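Local coordinates for mandelate racemase/muconate lactonizing protein (Alicyclobacillus acidocaldarius LAA1, PDB 3QLD) that belongs to the enolase superfamily, in which an N-terminal capping domain covers a modified TIM barrel, though its own activity remains to be defined, at residues A[244-249]-A[266-271]; A[282-287]-A[315-320]; A[294-299]-A[322-327]; A[305-310]-A[349-354]. All coordinates share one frame; numbering follows the deposited sequence. Where two conformers were deposited one is given.

Contact 1. Residues A[244-249]-A[266-271]; sequences CLDESV and VLNVKP
The ammonium nitrogen of K270 is gripped three times: by a salt bridge from NZ to D246 OD2 (3.1 Å), by a hydrogen bond to the carbonyl oxygen of G298, and by a weak one to Y56 OH. Beyond CG the lysine runs extended, crossing the aspartate at about a right angle, and NZ meets OD2 from above the carboxylate plane, 28° out of it. The other oxygen, D246 OD1, is held by R273 and Y56. Beside the carboxylate lies the amide of N268, side by side with it and pointing the same way. The two planes are stacked, 25° apart, with D246 OD2 and N268 ND2 3.6 Å from each other; ND2 gives its hydrogen bond to E221 instead.

Next to this polar layer along the strands, two neighbouring parallel strands are joined by L245 N to V266 O (3.1 Å) and N268 N to L245 O (3.0 Å). C244 SG, anti to its backbone N, packs on V266 CG1 at 3.7 Å. On the face of L245 and L267, V249 CG1 reaches L267 CD1 (3.8 Å) after a type I turn from D246.

This pairing belongs to a beta-alpha-beta unit of the barrel. Buried and ringed by arginine, lysine and hydroxyl, D246 probably stays ionised, and its charge in turn probably favours a protonated K270.

Contact 2. Residues A[282-287]-A[315-320]; sequences RALDVA and LPLMRY. With SO4 (sulfate ion), chain C.
L284 leaves helix 277-289 with CB directed at the 315-320 loop, and CG lies anti to the carbonyl carbon (chi1 -69°). The branch then divides the work between its two methyls. CD1 comes to 3.6 Å from L315 CD1 and just as near L315 CB, the two leucines crossing at about a right angle; the same methyl faces CE of M318, a selenomethionine, at 4.1 Å. CD2 passes alongside L317, which points the opposite way, and stands 4.1 Å from L317 CD2. It also touches the selenium of M318, whose chain bends at chi2 to bring its end over the leucine. L317 CD2 is the counterpart on the loop: it settles between L284 O, 3.7 Å off, and A287 CB at 3.8 Å, one helical turn apart.

The loop offers these three residues from a type I turn, L315 to M318, that overlaps an inverse gamma turn centred on M318. Away from this apolar patch, R282 bends at chi3 and directs NH2 to O3 of a sulfate ion at a short 2.5 Å, with a weaker bond from NH1; V252, R253 and R105 bind the same ion.

L284 thus fills the layer between helix and barrel, resting on V269 and A294 of strands 266-269 and 293-296, while A283 and V286 face helix 252-261.

Contact 3. Residues A[294-299]-A[322-327]; sequences AWVGGM and TDLGPS
The indole of W295 and the carboxylate of D323 cross obliquely, their planes 59° apart, and the far corner of the six-membered ring does the touching: W295 CZ3 is 3.4 Å from D323 CG, and W295 CH2 is 3.5 Å from D323 OD2. The indole stands in the crowded rotamer, CG between backbone N and carbonyl carbon (chi1 55°), and D323 CG lies anti to its carbonyl carbon. Neither group is held by this meeting alone. D323 forms salt bridges with K169 and R167, and the tryptophan stacks on F219 and takes a cation-pi contact from R167.

V296 and T322 lie side by side and point the same way, and V296 O serves two donors. It receives D323 N at 3.0 Å, nearly along the C=O axis, and T322 OG1 at 2.8 Å from well above the carbonyl plane. Having given its proton to V296 O, T322 OG1 accepts L324 N (3.0 Å), an ST turn that fixes the hydroxyl's rotation. L324 then crosses V296 obliquely, CD1 against V296 CG1 at 3.6 Å, and its other methyl, CD2, lies 3.8 Å from G298 CA.

The register runs parallel, V296 opposite T322 and G298 opposite L324, and T322 makes backbone bonds to E139 and S141 on its other side. Although 322-324 forms no regular strand, it runs between strands 293-296 and 137-144, an arrangement consistent with the closure of a TIM-type barrel in the enolase superfamily.

Contact 4. Residues A[305-310]-A[349-354]; sequences GRVHGL and QVPQCA
A proline ring supplies the bump and one turn of helix the hollow. P351 enters between V307 and L310, residues three apart on helix 303-313. The ring goes in by its CB, CG and CD side: CD lies 3.8 Å from L310 CB, while CB is 4.0 Å from V307 CG1. CG, at the front of the ring, sits over the helix backbone, 3.9 Å from V307 O. Valine and proline point in opposite directions and slide past each other, so the contact is alongside rather than tip to tip.

V307 is itself a bump. Its CG1, anti to the backbone N (chi1 163°), projects into a second notch on the 349-354 segment, between P351 and C353. C353 SG closes that notch at 4.0 Å from V307 CG1, its sulfur lying in the crowded position between backbone N and carbonyl carbon (chi1 50°). At the other end of the contact V350 makes a looser approach, CG2 to L310 O at 4.3 Å. The two surfaces therefore interlock: proline in the helix groove, valine in the notch of the loop.

I340 packs on both V307 and L310, and backbone bonds from V350 to D136 and from C353 to L127 hold the loop on its course. The helix meanwhile keeps its own bonding, L310 N to R306 O at 2.8 Å. Across the contact, side chains meet carbon to carbon or sulfur to carbon, and the loop touches the carbonyl oxygens of V307 and L310 with carbon alone. Cohesion between helix 303-313 and the loop that follows strand 347-349 probably comes from dispersion and the exclusion of water, and depends on fit rather than on directional bonds.

In the fold
Read from the N terminus, contact 1 comes first and closes the short beta-alpha-beta loop through helix 252-261, finishing before the others begin. The remaining three cross in turn: contact 2 opens on helix 277-289, contact 3 on strand 293-296 and contact 4 on helix 303-313, and they close in the same order at 315-320, 322-327 and 349-354. Contacts 1 and 3 meet through adjoining strands 266-269 and 293-296, V269 N being a probable hydrogen-bond donor to W295 O. M318 of contact 2 packs on both strands. Contacts 3 and 4 touch where L324 reaches helix 303-313. Together they tie the last barrel strands to their covering helices and closing loops.

Contact 1. Residues A[244-249]-A[266-271]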
loop_
_atom_site.group_PDB
_atom_site.type_symbol
_atom_site.label_atom_id
_atom_site.label_comp_id
_atom_site.label_asym_id
_atom_site.label_seq_id
_atom_site.Cartn_x
_atom_site.Cartn_y
_atom_site.Cartn_z
ATOM N N CYS A 244 -10.015 5.560 -18.046
ATOM C CA CYS A 244 -9.484 6.450 -17.019
ATOM C C CYS A 244 -9.154 5.612 -15.779
ATOM O O CYS A 244 -9.943 4.760 -15.408
ATOM C CB CYS A 244 -10.568 7.421 -16.605
ATOM S SG CYS A 244 -9.994 8.582 -15.338
ATOM N N LEU A 245 -7.980 5.836 -15.189
ATOM C CA LEU A 245 -7.668 5.155 -13.950
ATOM C C LEU A 245 -7.629 6.194 -12.827
ATOM O O LEU A 245 -7.144 7.322 -13.017
ATOM C CB LEU A 245 -6.324 4.408 -14.034
ATOM C CG LEU A 245 -6.301 3.335 -15.132
ATOM C CD1 LEU A 245 -4.863 2.677 -15.122
ATOM C CD2 LEU A 245 -7.352 2.292 -14.950
ATOM N N ASP A 246 -8.104 5.771 -11.655
ATOM C CA ASP A 246 -8.054 6.602 -10.432
ATOM C C ASP A 246 -7.144 5.759 -9.494
ATOM O O ASP A 246 -5.935 5.964 -9.525
ATOM C CB ASP A 246 -9.490 6.855 -9.937
ATOM C CG ASP A 246 -9.595 7.469 -8.552
ATOM O OD1 ASP A 246 -8.597 7.851 -7.960
ATOM O OD2 ASP A 246 -10.731 7.547 -8.063
ATOM N N GLU A 247 -7.719 4.826 -8.757
ATOM C CA GLU A 247 -6.989 4.158 -7.630
ATOM C C GLU A 247 -5.947 3.163 -8.129
ATOM O O GLU A 247 -4.959 2.871 -7.438
ATOM C CB GLU A 247 -7.956 3.597 -6.540
ATOM C CG GLU A 247 -8.740 2.380 -6.980
ATOM C CD GLU A 247 -10.102 2.762 -7.600
ATOM O OE1 GLU A 247 -10.954 1.863 -7.612
ATOM O OE2 GLU A 247 -10.333 3.942 -8.039
ATOM N N SER A 248 -6.102 2.736 -9.387
ATOM C CA SER A 248 -5.082 1.883 -10.012
ATOM C C SER A 248 -3.769 2.544 -10.267
ATOM O O SER A 248 -2.836 1.847 -10.665
ATOM C CB SER A 248 -5.590 1.294 -11.336
ATOM O OG SER A 248 -6.609 0.348 -11.107
ATOM N N VAL A 249 -3.721 3.876 -10.162
ATOM C CA VAL A 249 -2.509 4.614 -10.318
ATOM C C VAL A 249 -2.200 5.461 -9.040
ATOM O O VAL A 249 -2.711 6.573 -8.858
ATOM C CB VAL A 249 -2.578 5.529 -11.516
ATOM C CG1 VAL A 249 -1.354 6.460 -11.481
ATOM C CG2 VAL A 249 -2.584 4.650 -12.886
ATOM N N VAL A 266 -6.537 8.309 -19.800
ATOM C CA VAL A 266 -6.934 9.432 -18.964
ATOM C C VAL A 266 -6.610 9.148 -17.499
ATOM O O VAL A 266 -6.809 8.009 -17.060
ATOM C CB VAL A 266 -8.453 9.701 -19.118
ATOM C CG1 VAL A 266 -8.974 10.773 -18.136
ATOM C CG2 VAL A 266 -8.734 10.180 -20.540
ATOM N N LEU A 267 -6.087 10.165 -16.795
ATOM C CA LEU A 267 -5.722 10.029 -15.374
ATOM C C LEU A 267 -6.632 10.904 -14.538
ATOM O O LEU A 267 -6.752 12.119 -14.821
ATOM C CB LEU A 267 -4.234 10.390 -15.175
ATOM C CG LEU A 267 -3.689 10.342 -13.720
ATOM C CD1 LEU A 267 -3.702 8.882 -13.203
ATOM C CD2 LEU A 267 -2.256 10.891 -13.687
ATOM N N ASN A 268 -7.284 10.275 -13.552
ATOM C CA ASN A 268 -7.935 10.981 -12.424
ATOM C C ASN A 268 -6.853 11.318 -11.419
ATOM O O ASN A 268 -6.255 10.424 -10.785
ATOM C CB ASN A 268 -9.082 10.145 -11.837
ATOM C CG ASN A 268 -9.776 10.795 -10.649
ATOM O OD1 ASN A 268 -9.216 11.679 -10.007
ATOM N ND2 ASN A 268 -10.953 10.321 -10.329
ATOM N N VAL A 269 -6.552 12.611 -11.341
ATOM C CA VAL A 269 -5.500 13.106 -10.436
ATOM C C VAL A 269 -6.113 13.485 -9.088
ATOM O O VAL A 269 -7.079 14.247 -9.046
ATOM C CB VAL A 269 -4.817 14.349 -11.015
ATOM C CG1 VAL A 269 -3.884 15.072 -9.929
ATOM C CG2 VAL A 269 -3.983 13.914 -12.260
ATOM N N LYS A 270 -5.569 12.951 -7.972
ATOM C CA LYS A 270 -5.958 13.501 -6.657
ATOM C C LYS A 270 -4.605 13.666 -5.963
ATOM O O LYS A 270 -3.893 12.702 -5.778
ATOM C CB LYS A 270 -6.890 12.569 -5.897
ATOM C CG LYS A 270 -8.186 12.246 -6.617
ATOM C CD LYS A 270 -9.127 11.335 -5.824
ATOM C CE LYS A 270 -10.261 10.876 -6.752
ATOM N NZ LYS A 270 -11.211 9.923 -6.140
ATOM N N PRO A 271 -4.178 14.915 -5.750
ATOM C CA PRO A 271 -2.837 15.195 -5.250
ATOM C C PRO A 271 -2.531 14.397 -3.994
ATOM O O PRO A 271 -1.424 13.926 -3.827
ATOM C CB PRO A 271 -2.865 16.738 -5.018
ATOM C CG PRO A 271 -3.916 17.193 -6.018
ATOM C CD PRO A 271 -4.948 16.139 -6.076
#

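Contact 2. Residues A[282-287]-A[315-320]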
loop_
_atom_site.group_PDB
_atom_site.type_symbol
_atom_site.label_atom_id
_atom_site.label_comp_id
_atom_site.label_asym_id
_atom_site.label_seq_id
_atom_site.Cartn_x
_atom_site.Cartn_y
_atom_site.Cartn_z
ATOM N N ARG A 282 4.994 15.936 -11.219
ATOM C CA ARG A 282 5.677 14.811 -11.897
ATOM C C ARG A 282 4.762 13.882 -12.682
ATOM O O ARG A 282 5.130 13.469 -13.794
ATOM C CB ARG A 282 6.551 13.985 -10.973
ATOM C CG ARG A 282 7.738 14.764 -10.432
ATOM C CD ARG A 282 8.677 13.946 -9.587
ATOM N NE ARG A 282 8.064 13.537 -8.313
ATOM C CZ ARG A 282 7.752 12.274 -8.040
ATOM N NH1 ARG A 282 7.187 11.954 -6.878
ATOM N NH2 ARG A 282 8.040 11.322 -8.929
ATOM N N ALA A 283 3.580 13.571 -12.138
ATOM C CA ALA A 283 2.564 12.794 -12.861
ATOM C C ALA A 283 2.057 13.499 -14.113
ATOM O O ALA A 283 1.799 12.855 -15.148
ATOM C CB ALA A 283 1.334 12.462 -11.961
ATOM N N LEU A 284 1.859 14.815 -14.030
ATOM C CA LEU A 284 1.361 15.533 -15.191
ATOM C C LEU A 284 2.422 15.565 -16.327
ATOM O O LEU A 284 2.063 15.531 -17.497
ATOM C CB LEU A 284 0.948 16.953 -14.812
ATOM C CG LEU A 284 -0.284 17.059 -13.923
ATOM C CD1 LEU A 284 -0.738 18.515 -13.721
ATOM C CD2 LEU A 284 -1.440 16.197 -14.466
ATOM N N ASP A 285 3.694 15.653 -15.957
ATOM C CA ASP A 285 4.806 15.603 -16.928
ATOM C C ASP A 285 4.705 14.320 -17.701
ATOM O O ASP A 285 4.705 14.327 -18.934
ATOM C CB ASP A 285 6.185 15.626 -16.241
ATOM C CG ASP A 285 6.674 17.028 -16.014
ATOM O OD1 ASP A 285 6.054 17.954 -16.577
ATOM O OD2 ASP A 285 7.666 17.231 -15.263
ATOM N N VAL A 286 4.663 13.222 -16.960
ATOM C CA VAL A 286 4.628 11.892 -17.570
ATOM C C VAL A 286 3.349 11.659 -18.368
ATOM O O VAL A 286 3.412 11.037 -19.454
ATOM C CB VAL A 286 4.857 10.737 -16.533
ATOM C CG1 VAL A 286 4.633 9.307 -17.195
ATOM C CG2 VAL A 286 6.263 10.792 -15.938
ATOM N N ALA A 287 2.195 12.124 -17.877
ATOM C CA ALA A 287 0.937 11.939 -18.646
ATOM C C ALA A 287 0.944 12.737 -19.982
ATOM O O ALA A 287 0.512 12.233 -21.065
ATOM C CB ALA A 287 -0.269 12.287 -17.834
ATOM N N LEU A 315 -3.750 23.440 -13.236
ATOM C CA LEU A 315 -2.526 23.124 -13.954
ATOM C C LEU A 315 -2.802 22.862 -15.452
ATOM O O LEU A 315 -3.935 22.498 -15.829
ATOM C CB LEU A 315 -1.736 21.992 -13.278
ATOM C CG LEU A 315 -1.344 22.310 -11.833
ATOM C CD1 LEU A 315 -1.097 20.981 -11.078
ATOM C CD2 LEU A 315 -0.086 23.274 -11.724
ATOM N N PRO A 316 -1.783 23.109 -16.320
ATOM C CA PRO A 316 -2.086 23.153 -17.746
ATOM C C PRO A 316 -2.719 21.896 -18.327
ATOM O O PRO A 316 -3.669 22.037 -19.086
ATOM C CB PRO A 316 -0.719 23.425 -18.408
ATOM C CG PRO A 316 0.045 24.157 -17.425
ATOM C CD PRO A 316 -0.381 23.522 -16.069
ATOM N N LEU A 317 -2.241 20.694 -17.965
ATOM C CA LEU A 317 -2.798 19.455 -18.568
ATOM C C LEU A 317 -4.166 19.024 -18.047
ATOM O O LEU A 317 -4.786 18.056 -18.564
ATOM C CB LEU A 317 -1.798 18.296 -18.500
ATOM C CG LEU A 317 -2.161 16.964 -19.208
ATOM C CD1 LEU A 317 -1.773 16.922 -20.723
ATOM C CD2 LEU A 317 -1.465 15.832 -18.511
HETATM N N MSE A 318 -4.664 19.716 -17.026
HETATM C CA MSE A 318 -5.961 19.406 -16.469
HETATM C C MSE A 318 -7.056 19.826 -17.399
HETATM O O MSE A 318 -7.781 20.774 -17.097
HETATM C CB MSE A 318 -6.142 20.075 -15.110
HETATM C CG MSE A 318 -5.051 19.700 -14.169
HETATM SE SE MSE A 318 -5.198 17.756 -13.731
HETATM C CE MSE A 318 -4.387 17.982 -11.946
ATOM N N ARG A 319 -7.212 19.081 -18.491
ATOM C CA ARG A 319 -8.045 19.480 -19.643
ATOM C C ARG A 319 -9.542 19.189 -19.510
ATOM O O ARG A 319 -10.377 19.795 -20.215
ATOM C CB ARG A 319 -7.498 18.828 -20.942
ATOM C CG ARG A 319 -6.220 19.515 -21.582
ATOM C CD ARG A 319 -6.493 20.973 -22.031
ATOM N NE ARG A 319 -7.380 21.053 -23.205
ATOM C CZ ARG A 319 -8.207 22.067 -23.487
ATOM N NH1 ARG A 319 -8.298 23.119 -22.670
ATOM N NH2 ARG A 319 -8.958 22.017 -24.593
ATOM N N TYR A 320 -9.906 18.265 -18.622
ATOM C CA TYR A 320 -11.318 17.988 -18.385
ATOM C C TYR A 320 -11.742 18.583 -17.028
ATOM O O TYR A 320 -10.882 19.035 -16.212
ATOM C CB TYR A 320 -11.632 16.482 -18.427
ATOM C CG TYR A 320 -11.222 15.765 -19.728
ATOM C CD1 TYR A 320 -11.216 16.435 -20.970
ATOM C CD2 TYR A 320 -10.874 14.390 -19.714
ATOM C CE1 TYR A 320 -10.856 15.767 -22.171
ATOM C CE2 TYR A 320 -10.523 13.717 -20.900
ATOM C CZ TYR A 320 -10.519 14.412 -22.121
ATOM O OH TYR A 320 -10.168 13.736 -23.283
HETATM S S SO4 C . 6.977 8.025 -7.519
HETATM O O1 SO4 C . 7.347 7.607 -6.168
HETATM O O2 SO4 C . 5.717 8.758 -7.475
HETATM O O3 SO4 C . 7.962 8.957 -8.060
HETATM O O4 SO4 C . 6.910 6.816 -8.345
#

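Contact 3. Residues A[294-299]-A[322-327]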
loop_
_atom_site.group_PDB
_atom_site.type_symbol
_atom_site.label_atom_id
_atom_site.label_comp_id
_atom_site.label_asym_id
_atom_site.label_seq_id
_atom_site.Cartn_x
_atom_site.Cartn_y
_atom_site.Cartn_z
ATOM N N ALA A 294 -5.690 14.544 -18.270
ATOM C CA ALA A 294 -5.916 14.394 -16.824
ATOM C C ALA A 294 -6.969 15.398 -16.357
ATOM O O ALA A 294 -7.277 16.392 -17.069
ATOM C CB ALA A 294 -4.578 14.509 -16.064
ATOM N N TRP A 295 -7.581 15.114 -15.201
ATOM C CA TRP A 295 -8.569 15.985 -14.590
ATOM C C TRP A 295 -8.476 15.692 -13.113
ATOM O O TRP A 295 -7.926 14.624 -12.716
ATOM C CB TRP A 295 -9.970 15.689 -15.125
ATOM C CG TRP A 295 -10.426 14.284 -15.007
ATOM C CD1 TRP A 295 -10.096 13.248 -15.829
ATOM C CD2 TRP A 295 -11.272 13.738 -13.989
ATOM N NE1 TRP A 295 -10.714 12.081 -15.414
ATOM C CE2 TRP A 295 -11.419 12.347 -14.266
ATOM C CE3 TRP A 295 -11.893 14.275 -12.843
ATOM C CZ2 TRP A 295 -12.187 11.489 -13.462
ATOM C CZ3 TRP A 295 -12.686 13.428 -12.048
ATOM C CH2 TRP A 295 -12.810 12.037 -12.346
ATOM N N VAL A 296 -9.011 16.579 -12.288
ATOM C CA VAL A 296 -8.941 16.375 -10.824
ATOM C C VAL A 296 -10.213 15.778 -10.226
ATOM O O VAL A 296 -11.333 16.306 -10.388
ATOM C CB VAL A 296 -8.504 17.709 -10.073
ATOM C CG1 VAL A 296 -8.698 17.620 -8.565
ATOM C CG2 VAL A 296 -7.130 18.128 -10.413
ATOM N N GLY A 297 -10.065 14.663 -9.466
ATOM C CA GLY A 297 -11.233 13.975 -8.918
ATOM C C GLY A 297 -11.427 14.409 -7.483
ATOM O O GLY A 297 -10.589 15.133 -6.950
ATOM N N GLY A 298 -12.474 13.913 -6.820
ATOM C CA GLY A 298 -12.776 14.298 -5.430
ATOM C C GLY A 298 -12.779 13.177 -4.399
ATOM O O GLY A 298 -12.889 11.996 -4.745
HETATM N N MSE A 299 -12.652 13.560 -3.128
HETATM C CA MSE A 299 -12.658 12.629 -2.000
HETATM C C MSE A 299 -13.638 13.100 -0.905
HETATM O O MSE A 299 -13.437 12.793 0.270
HETATM C CB MSE A 299 -11.267 12.580 -1.381
HETATM C CG MSE A 299 -10.120 12.245 -2.338
HETATM SE SE MSE A 299 -10.001 10.317 -2.481
HETATM C CE MSE A 299 -9.434 9.811 -0.683
ATOM N N THR A 322 -13.428 19.086 -13.346
ATOM C CA THR A 322 -13.222 18.523 -12.001
ATOM C C THR A 322 -14.478 17.950 -11.377
ATOM O O THR A 322 -15.615 18.358 -11.702
ATOM C CB THR A 322 -12.459 19.528 -11.064
ATOM O OG1 THR A 322 -12.192 18.898 -9.782
ATOM C CG2 THR A 322 -13.300 20.863 -10.843
ATOM N N ASP A 323 -14.317 16.906 -10.545
ATOM C CA ASP A 323 -15.409 16.446 -9.727
ATOM C C ASP A 323 -15.600 17.331 -8.452
ATOM O O ASP A 323 -16.467 17.044 -7.666
ATOM C CB ASP A 323 -15.180 14.983 -9.266
ATOM C CG ASP A 323 -15.571 13.926 -10.332
ATOM O OD1 ASP A 323 -16.072 14.276 -11.434
ATOM O OD2 ASP A 323 -15.379 12.716 -10.037
ATOM N N LEU A 324 -14.724 18.302 -8.208
ATOM C CA LEU A 324 -14.727 19.065 -6.945
ATOM C C LEU A 324 -15.749 20.164 -7.138
ATOM O O LEU A 324 -15.500 21.057 -7.911
ATOM C CB LEU A 324 -13.359 19.709 -6.696
ATOM C CG LEU A 324 -12.205 18.715 -6.387
ATOM C CD1 LEU A 324 -10.884 19.436 -6.369
ATOM C CD2 LEU A 324 -12.445 18.055 -5.013
ATOM N N GLY A 325 -16.901 20.033 -6.484
ATOM C CA GLY A 325 -18.021 20.930 -6.638
ATOM C C GLY A 325 -18.185 21.823 -5.423
ATOM O O GLY A 325 -17.354 21.824 -4.523
ATOM N N PRO A 326 -19.253 22.601 -5.395
ATOM C CA PRO A 326 -19.408 23.543 -4.260
ATOM C C PRO A 326 -19.573 22.850 -2.909
ATOM O O PRO A 326 -20.200 21.761 -2.839
ATOM C CB PRO A 326 -20.693 24.303 -4.619
ATOM C CG PRO A 326 -20.799 24.184 -6.127
ATOM C CD PRO A 326 -20.355 22.720 -6.363
ATOM N N SER A 327 -19.033 23.489 -1.848
ATOM C CA SER A 327 -19.098 23.017 -0.446
ATOM C C SER A 327 -20.469 22.526 -0.074
ATOM O O SER A 327 -20.638 21.542 0.634
ATOM C CB SER A 327 -18.870 24.197 0.534
ATOM O OG SER A 327 -17.577 24.713 0.457
#

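Contact 4. Residues A[305-310]-A[349-354]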
loop_
_atom_site.group_PDB
_atom_site.type_symbol
_atom_site.label_atom_id
_atom_site.label_comp_id
_atom_site.label_asym_id
_atom_site.label_seq_id
_atom_site.Cartn_x
_atom_site.Cartn_y
_atom_site.Cartn_z
ATOM N N GLY A 305 -8.784 20.584 1.786
ATOM C CA GLY A 305 -8.603 19.701 0.628
ATOM C C GLY A 305 -9.271 20.142 -0.683
ATOM O O GLY A 305 -8.693 19.986 -1.757
ATOM N N ARG A 306 -10.462 20.727 -0.597
ATOM C CA ARG A 306 -11.166 21.149 -1.816
ATOM C C ARG A 306 -10.432 22.345 -2.459
ATOM O O ARG A 306 -10.238 22.390 -3.678
ATOM C CB ARG A 306 -12.605 21.515 -1.493
ATOM C CG ARG A 306 -13.437 21.982 -2.699
ATOM C CD ARG A 306 -14.919 22.027 -2.353
ATOM N NE ARG A 306 -15.241 20.861 -1.563
ATOM C CZ ARG A 306 -15.672 19.727 -2.073
ATOM N NH1 ARG A 306 -15.900 19.617 -3.387
ATOM N NH2 ARG A 306 -15.842 18.692 -1.268
ATOM N N VAL A 307 -10.034 23.295 -1.631
ATOM C CA VAL A 307 -9.199 24.447 -2.074
ATOM C C VAL A 307 -7.904 24.010 -2.747
ATOM O O VAL A 307 -7.630 24.406 -3.893
ATOM C CB VAL A 307 -8.913 25.452 -0.919
ATOM C CG1 VAL A 307 -7.721 26.377 -1.292
ATOM C CG2 VAL A 307 -10.158 26.243 -0.698
ATOM N N HIS A 308 -7.155 23.119 -2.102
ATOM C CA HIS A 308 -5.912 22.558 -2.686
ATOM C C HIS A 308 -6.109 21.782 -3.987
ATOM O O HIS A 308 -5.237 21.813 -4.860
ATOM C CB HIS A 308 -5.172 21.679 -1.644
ATOM C CG HIS A 308 -4.428 22.476 -0.610
ATOM N ND1 HIS A 308 -3.769 21.892 0.453
ATOM C CD2 HIS A 308 -4.253 23.820 -0.470
ATOM C CE1 HIS A 308 -3.197 22.837 1.192
ATOM N NE2 HIS A 308 -3.467 24.018 0.643
ATOM N N GLY A 309 -7.267 21.096 -4.098
ATOM C CA GLY A 309 -7.624 20.273 -5.234
ATOM C C GLY A 309 -8.034 21.198 -6.388
ATOM O O GLY A 309 -7.706 20.957 -7.520
ATOM N N LEU A 310 -8.784 22.257 -6.096
ATOM C CA LEU A 310 -8.989 23.287 -7.159
ATOM C C LEU A 310 -7.712 23.991 -7.643
ATOM O O LEU A 310 -7.587 24.255 -8.806
ATOM C CB LEU A 310 -10.049 24.274 -6.712
ATOM C CG LEU A 310 -11.430 23.663 -6.411
ATOM C CD1 LEU A 310 -12.258 24.471 -5.369
ATOM C CD2 LEU A 310 -12.347 23.446 -7.642
ATOM N N GLN A 349 -14.065 29.517 -9.442
ATOM C CA GLN A 349 -12.894 30.332 -9.580
ATOM C C GLN A 349 -11.817 29.548 -8.879
ATOM O O GLN A 349 -12.021 29.093 -7.740
ATOM C CB GLN A 349 -13.075 31.685 -8.885
ATOM C CG GLN A 349 -11.931 32.709 -9.116
ATOM C CD GLN A 349 -12.070 33.428 -10.472
ATOM O OE1 GLN A 349 -11.084 33.872 -11.069
ATOM N NE2 GLN A 349 -13.314 33.531 -10.964
ATOM N N VAL A 350 -10.674 29.449 -9.532
ATOM C CA VAL A 350 -9.458 28.973 -8.916
ATOM C C VAL A 350 -8.991 29.877 -7.779
ATOM O O VAL A 350 -8.750 31.047 -8.002
ATOM C CB VAL A 350 -8.372 28.834 -10.001
ATOM C CG1 VAL A 350 -6.977 28.541 -9.416
ATOM C CG2 VAL A 350 -8.776 27.782 -11.003
ATOM N N PRO A 351 -8.826 29.314 -6.545
ATOM C CA PRO A 351 -8.299 30.023 -5.374
ATOM C C PRO A 351 -6.953 30.734 -5.613
ATOM O O PRO A 351 -5.941 30.127 -6.066
ATOM C CB PRO A 351 -8.113 28.890 -4.322
ATOM C CG PRO A 351 -9.259 27.921 -4.658
ATOM C CD PRO A 351 -9.351 27.967 -6.195
ATOM N N GLN A 352 -6.934 32.021 -5.280
ATOM C CA GLN A 352 -5.719 32.810 -5.419
ATOM C C GLN A 352 -5.019 33.045 -4.086
ATOM O O GLN A 352 -4.047 33.786 -4.031
ATOM C CB GLN A 352 -6.036 34.150 -6.140
ATOM C CG GLN A 352 -6.495 33.949 -7.589
ATOM C CD GLN A 352 -5.405 33.352 -8.506
ATOM O OE1 GLN A 352 -4.169 33.556 -8.318
ATOM N NE2 GLN A 352 -5.846 32.591 -9.474
ATOM N N CYS A 353 -5.470 32.376 -3.029
ATOM C CA CYS A 353 -4.875 32.542 -1.706
ATOM C C CYS A 353 -3.394 32.205 -1.682
ATOM O O CYS A 353 -2.950 31.216 -2.283
ATOM C CB CYS A 353 -5.627 31.712 -0.658
ATOM S SG CYS A 353 -5.860 29.938 -1.204
ATOM N N ALA A 354 -2.631 33.051 -0.992
ATOM C CA ALA A 354 -1.277 32.754 -0.597
ATOM C C ALA A 354 -1.475 31.883 0.633
ATOM O O ALA A 354 -1.343 32.367 1.771
ATOM C CB ALA A 354 -0.501 34.048 -0.198
#